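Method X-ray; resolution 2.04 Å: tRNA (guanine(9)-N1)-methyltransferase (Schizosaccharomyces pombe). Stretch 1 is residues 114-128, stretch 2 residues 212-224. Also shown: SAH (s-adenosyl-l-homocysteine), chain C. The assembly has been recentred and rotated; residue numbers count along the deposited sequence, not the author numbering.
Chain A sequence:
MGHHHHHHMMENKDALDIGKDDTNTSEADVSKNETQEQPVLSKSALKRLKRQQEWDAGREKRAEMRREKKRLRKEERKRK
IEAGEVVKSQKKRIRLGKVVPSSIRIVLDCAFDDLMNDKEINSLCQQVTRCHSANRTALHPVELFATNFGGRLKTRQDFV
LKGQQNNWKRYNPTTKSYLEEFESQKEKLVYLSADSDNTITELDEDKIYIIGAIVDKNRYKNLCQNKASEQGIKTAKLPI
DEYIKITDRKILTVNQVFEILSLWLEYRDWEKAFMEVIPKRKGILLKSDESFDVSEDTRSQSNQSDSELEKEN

Stretch 1 (114-128) DLMNDKEINSLCQQV
Stretch 2 212-224: GAIVDKNRYKNLC

Stretch 1 ends a 3-10 segment at Asp114-Leu115, passes through Met116 (phi/psi -112/140) and Asn117 (-76/-176), and enters a helix that begins at Asp118 and continues beyond Val128. Asn117 caps it, OD1 accepting from Glu120 N at 3.0 Å, while Asn117 N donates to Glu120 OE1 at 2.9 Å. Stretch 2, largely irregular, lies against this helix and the Leu115-Met116 segment before it, running opposite in sense: Ala213 meets Leu124, Val215 CA is 5.4 Å from Glu120 CA, and Asp216 CA 7.0 Å from Met116 CA. The two stretches bury 584 Å², both sides summed.

At Gly212 (-63/120), N donates to SAH O2' at 3.0 Å. Apolar surfaces meet next. Ala213 (-89/85) places CB 4.0 Å from CD1 of Leu124 (t, p). Ile214 is extended (-154/138; t, t); although its CA-to-CB bond points away, CG1 comes within 3.9 Å of Met116 CG and CD1 within 4.1 Å of Leu115 CB. A water donates to both Ile214 O (3.1 Å) and Gln127 OE1 (2.9 Å), bridging the stretches.

Val215 (-112/98; t) points toward the helix and is the most heavily covered residue. Its CG2 lies 3.9 Å from Leu124 CB and 3.6 Å from Ser123 OG, while its N makes a weak but nearly linear hydrogen bond to Met116 SD (3.5 Å; Met116 m, t, m).

A type I' turn, Asp216 to Arg219 (Lys217 66/27, Asn218 55/26), has Arg219 N bonded to Asp216 O at 3.2 Å. Asp216 (p) OD2 accepts from Tyr220 N and SAH N, both 2.9 Å. Arg219 (p, t, t) closes the turn; its NH1 joins opposite charges in a salt bridge with Glu120 OE2 (3.1 Å; Glu120 m, t), which lies at the guanidinium edge. Tyr220 (m) packs CE2 3.8 Å from Leu115 CB, with OH 2.9 Å from Leu115 O. A type II turn from Tyr220 (Lys221 -61/141, Asn222 68/3) ends at Leu223 (t, p), whose CD1 lies 3.7 Å from Leu115 CD1; Cys224 N donates to SAH OXT at 3.1 Å.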

# COMPACT_ATOMS: atom_id res chain seq x y z
N ASP A 114 -15.23 -4.83 -7.66
CA ASP A 114 -16.68 -4.60 -7.81
C ASP A 114 -17.19 -3.28 -7.19
O ASP A 114 -18.33 -2.87 -7.48
CB ASP A 114 -17.48 -5.77 -7.23
CG ASP A 114 -17.25 -7.06 -8.00
OD1 ASP A 114 -17.12 -7.02 -9.24
OD2 ASP A 114 -17.22 -8.12 -7.35
N LEU A 115 -16.39 -2.63 -6.36
CA LEU A 115 -16.84 -1.37 -5.73
C LEU A 115 -16.48 -0.12 -6.53
O LEU A 115 -16.91 0.99 -6.19
CB LEU A 115 -16.33 -1.25 -4.29
CG LEU A 115 -16.65 -2.42 -3.35
CD1 LEU A 115 -16.14 -2.16 -1.94
CD2 LEU A 115 -18.16 -2.72 -3.37
N MET A 116 -15.70 -0.30 -7.59
CA MET A 116 -15.20 0.85 -8.35
C MET A 116 -15.78 0.97 -9.78
O MET A 116 -15.90 -0.03 -10.49
CB MET A 116 -13.67 0.76 -8.45
CG MET A 116 -12.94 1.13 -7.17
SD MET A 116 -11.15 0.84 -7.32
CE MET A 116 -11.12 -0.92 -6.89
N ASN A 117 -16.09 2.19 -10.21
CA ASN A 117 -16.40 2.42 -11.64
C ASN A 117 -15.14 2.41 -12.49
O ASN A 117 -14.04 2.14 -11.98
CB ASN A 117 -17.23 3.71 -11.88
CG ASN A 117 -16.44 4.99 -11.59
OD1 ASN A 117 -15.23 5.03 -11.78
ND2 ASN A 117 -17.14 6.03 -11.13
N ASP A 118 -15.29 2.69 -13.78
CA ASP A 118 -14.21 2.57 -14.75
C ASP A 118 -13.08 3.57 -14.56
O ASP A 118 -11.92 3.22 -14.74
CB ASP A 118 -14.71 2.66 -16.19
CG ASP A 118 -14.10 1.60 -17.07
OD1 ASP A 118 -13.35 1.99 -18.00
OD2 ASP A 118 -14.35 0.38 -16.82
N LYS A 119 -13.43 4.80 -14.18
CA LYS A 119 -12.43 5.84 -13.95
C LYS A 119 -11.58 5.51 -12.73
O LYS A 119 -10.36 5.72 -12.73
CB LYS A 119 -13.09 7.21 -13.76
N GLU A 120 -12.25 5.03 -11.69
CA GLU A 120 -11.60 4.66 -10.42
C GLU A 120 -10.60 3.50 -10.61
O GLU A 120 -9.49 3.55 -10.08
CB GLU A 120 -12.67 4.36 -9.37
CG GLU A 120 -13.41 5.60 -8.95
CD GLU A 120 -14.70 5.33 -8.23
OE1 GLU A 120 -15.27 4.22 -8.34
OE2 GLU A 120 -15.14 6.26 -7.51
N ILE A 121 -10.99 2.48 -11.37
CA ILE A 121 -10.07 1.39 -11.77
C ILE A 121 -8.88 1.91 -12.53
O ILE A 121 -7.74 1.53 -12.25
CB ILE A 121 -10.78 0.32 -12.64
CG1 ILE A 121 -11.80 -0.47 -11.78
CG2 ILE A 121 -9.74 -0.65 -13.27
CD1 ILE A 121 -11.13 -1.58 -10.93
N ASN A 122 -9.13 2.77 -13.52
CA ASN A 122 -8.05 3.41 -14.26
C ASN A 122 -7.07 4.14 -13.33
O ASN A 122 -5.85 3.95 -13.43
CB ASN A 122 -8.60 4.38 -15.33
CG ASN A 122 -9.42 3.66 -16.41
OD1 ASN A 122 -9.63 2.44 -16.36
ND2 ASN A 122 -9.90 4.42 -17.38
N SER A 123 -7.61 4.95 -12.42
CA SER A 123 -6.78 5.62 -11.42
C SER A 123 -5.98 4.63 -10.53
O SER A 123 -4.77 4.81 -10.33
CB SER A 123 -7.61 6.58 -10.58
OG SER A 123 -6.92 6.87 -9.37
N LEU A 124 -6.65 3.60 -10.02
CA LEU A 124 -5.99 2.57 -9.21
C LEU A 124 -4.82 1.94 -9.97
O LEU A 124 -3.72 1.74 -9.46
CB LEU A 124 -7.01 1.51 -8.77
CG LEU A 124 -6.42 0.37 -7.92
CD1 LEU A 124 -5.84 0.94 -6.58
CD2 LEU A 124 -7.49 -0.65 -7.66
N CYS A 125 -5.03 1.66 -11.23
CA CYS A 125 -3.99 1.03 -12.01
C CYS A 125 -2.71 1.91 -12.11
O CYS A 125 -1.58 1.43 -11.97
CB CYS A 125 -4.56 0.71 -13.37
SG CYS A 125 -3.35 0.02 -14.43
N GLN A 126 -2.91 3.21 -12.33
CA GLN A 126 -1.82 4.21 -12.28
C GLN A 126 -1.15 4.18 -10.90
O GLN A 126 0.07 4.18 -10.77
CB GLN A 126 -2.39 5.60 -12.63
CG GLN A 126 -1.57 6.82 -12.21
CD GLN A 126 -2.21 8.13 -12.67
OE1 GLN A 126 -2.77 8.89 -11.86
NE2 GLN A 126 -2.13 8.40 -13.97
N GLN A 127 -1.96 4.08 -9.86
CA GLN A 127 -1.43 4.07 -8.49
C GLN A 127 -0.62 2.83 -8.16
O GLN A 127 0.40 2.94 -7.47
CB GLN A 127 -2.56 4.25 -7.50
CG GLN A 127 -3.12 5.64 -7.57
CD GLN A 127 -4.22 5.89 -6.59
OE1 GLN A 127 -4.22 5.35 -5.49
NE2 GLN A 127 -5.13 6.77 -6.95
N VAL A 128 -1.08 1.66 -8.64
CA VAL A 128 -0.30 0.42 -8.46
C VAL A 128 1.05 0.55 -9.14
O VAL A 128 2.06 0.15 -8.58
CB VAL A 128 -1.04 -0.84 -9.02
CG1 VAL A 128 -0.09 -2.05 -9.12
CG2 VAL A 128 -2.27 -1.19 -8.13
N GLY A 212 -5.36 -1.03 1.35
CA GLY A 212 -6.55 -1.26 0.51
C GLY A 212 -6.40 -0.73 -0.91
O GLY A 212 -6.19 0.47 -1.12
N ALA A 213 -6.49 -1.60 -1.91
CA ALA A 213 -6.33 -1.13 -3.29
C ALA A 213 -7.70 -0.71 -3.79
O ALA A 213 -8.42 -1.48 -4.43
CB ALA A 213 -5.70 -2.21 -4.20
N ILE A 214 -8.05 0.54 -3.48
CA ILE A 214 -9.34 1.10 -3.86
C ILE A 214 -9.28 2.63 -3.98
O ILE A 214 -8.66 3.31 -3.18
CB ILE A 214 -10.48 0.65 -2.88
CG1 ILE A 214 -11.86 1.10 -3.40
CG2 ILE A 214 -10.19 1.11 -1.44
CD1 ILE A 214 -13.04 0.59 -2.62
N VAL A 215 -9.92 3.14 -5.02
CA VAL A 215 -10.08 4.56 -5.25
C VAL A 215 -11.56 4.88 -5.10
O VAL A 215 -12.36 4.62 -6.00
CB VAL A 215 -9.58 4.92 -6.67
CG1 VAL A 215 -9.91 6.38 -7.04
CG2 VAL A 215 -8.08 4.67 -6.75
N ASP A 216 -11.93 5.37 -3.92
CA ASP A 216 -13.34 5.58 -3.60
C ASP A 216 -13.65 7.00 -3.13
O ASP A 216 -14.81 7.35 -2.98
CB ASP A 216 -13.80 4.48 -2.61
CG ASP A 216 -13.30 4.70 -1.19
OD1 ASP A 216 -12.18 5.21 -1.04
OD2 ASP A 216 -14.01 4.35 -0.23
N LYS A 217 -12.61 7.80 -2.89
CA LYS A 217 -12.75 9.15 -2.32
C LYS A 217 -13.27 9.01 -0.89
O LYS A 217 -13.94 9.90 -0.37
CB LYS A 217 -13.76 10.01 -3.09
CG LYS A 217 -13.34 10.56 -4.43
CD LYS A 217 -14.32 11.70 -4.79
CE LYS A 217 -13.78 12.62 -5.88
NZ LYS A 217 -14.41 13.98 -5.80
N ASN A 218 -12.96 7.86 -0.27
CA ASN A 218 -13.49 7.48 1.02
C ASN A 218 -15.04 7.44 1.17
O ASN A 218 -15.55 7.56 2.28
CB ASN A 218 -12.85 8.30 2.15
CG ASN A 218 -12.91 7.58 3.47
OD1 ASN A 218 -12.69 6.36 3.54
ND2 ASN A 218 -13.21 8.32 4.54
N ARG A 219 -15.79 7.25 0.09
CA ARG A 219 -17.23 7.06 0.26
C ARG A 219 -17.53 5.75 1.00
O ARG A 219 -18.57 5.62 1.63
CB ARG A 219 -17.99 7.15 -1.05
CG ARG A 219 -17.91 5.95 -1.93
CD ARG A 219 -18.94 6.05 -3.05
NE ARG A 219 -18.75 4.95 -3.99
CZ ARG A 219 -17.91 5.00 -5.03
NH1 ARG A 219 -17.22 6.11 -5.26
NH2 ARG A 219 -17.78 3.95 -5.83
N TYR A 220 -16.60 4.79 0.93
CA TYR A 220 -16.76 3.58 1.72
C TYR A 220 -16.08 3.65 3.08
O TYR A 220 -15.09 2.98 3.32
CB TYR A 220 -16.29 2.34 0.94
CG TYR A 220 -16.96 2.21 -0.39
CD1 TYR A 220 -18.33 1.95 -0.49
CD2 TYR A 220 -16.22 2.34 -1.56
CE1 TYR A 220 -18.95 1.83 -1.75
CE2 TYR A 220 -16.82 2.24 -2.81
CZ TYR A 220 -18.19 1.98 -2.90
OH TYR A 220 -18.75 1.87 -4.15
N LYS A 221 -16.65 4.45 3.98
CA LYS A 221 -16.09 4.66 5.32
C LYS A 221 -16.05 3.33 6.02
O LYS A 221 -16.98 2.55 5.89
CB LYS A 221 -16.94 5.64 6.14
CG LYS A 221 -17.26 6.96 5.47
CD LYS A 221 -18.09 7.87 6.43
CE LYS A 221 -18.04 9.35 6.03
NZ LYS A 221 -18.69 10.26 7.07
N ASN A 222 -14.99 3.07 6.78
CA ASN A 222 -14.87 1.85 7.55
C ASN A 222 -14.71 0.58 6.76
O ASN A 222 -14.64 -0.49 7.35
CB ASN A 222 -16.03 1.69 8.52
CG ASN A 222 -15.78 2.40 9.79
OD1 ASN A 222 -15.06 1.89 10.66
ND2 ASN A 222 -16.33 3.62 9.91
N LEU A 223 -14.63 0.69 5.45
CA LEU A 223 -14.57 -0.52 4.62
C LEU A 223 -13.40 -1.41 5.07
O LEU A 223 -13.57 -2.59 5.46
CB LEU A 223 -14.45 -0.15 3.14
CG LEU A 223 -14.24 -1.26 2.10
CD1 LEU A 223 -15.54 -1.94 1.73
CD2 LEU A 223 -13.57 -0.68 0.87
N CYS A 224 -12.20 -0.85 5.00
CA CYS A 224 -11.02 -1.68 5.29
C CYS A 224 -10.94 -2.03 6.76
O CYS A 224 -10.62 -3.16 7.14
CB CYS A 224 -9.73 -1.03 4.74
SG CYS A 224 -9.81 -1.00 2.92
N SAH C . -12.76 4.00 2.37
CA SAH C . -11.57 3.27 1.96
CB SAH C . -10.70 4.29 1.17
CG SAH C . -9.27 4.13 1.48
SD SAH C . -7.95 4.97 0.70
C SAH C . -11.05 2.52 3.18
O SAH C . -9.91 2.27 3.44
OXT SAH C . -11.84 2.05 3.95
C5' SAH C . -6.95 3.63 0.19
C4' SAH C . -6.04 2.98 1.23
O4' SAH C . -5.02 3.81 1.66
C3' SAH C . -6.71 2.45 2.51
O3' SAH C . -7.32 1.21 2.33
C2' SAH C . -5.59 2.42 3.49
O2' SAH C . -4.93 1.20 3.35
C1' SAH C . -4.75 3.57 3.01
N9 SAH C . -4.91 4.79 3.83
C8 SAH C . -5.35 5.94 3.43
N7 SAH C . -5.31 6.85 4.36
C5 SAH C . -4.78 6.28 5.40
C6 SAH C . -4.43 6.67 6.77
N6 SAH C . -4.65 7.89 7.19
N1 SAH C . -3.89 5.77 7.55
C2 SAH C . -3.66 4.54 7.13
N3 SAH C . -3.96 4.11 5.93
C4 SAH C . -4.50 4.92 5.03
O HOH W 1 -6.50 5.41 -3.72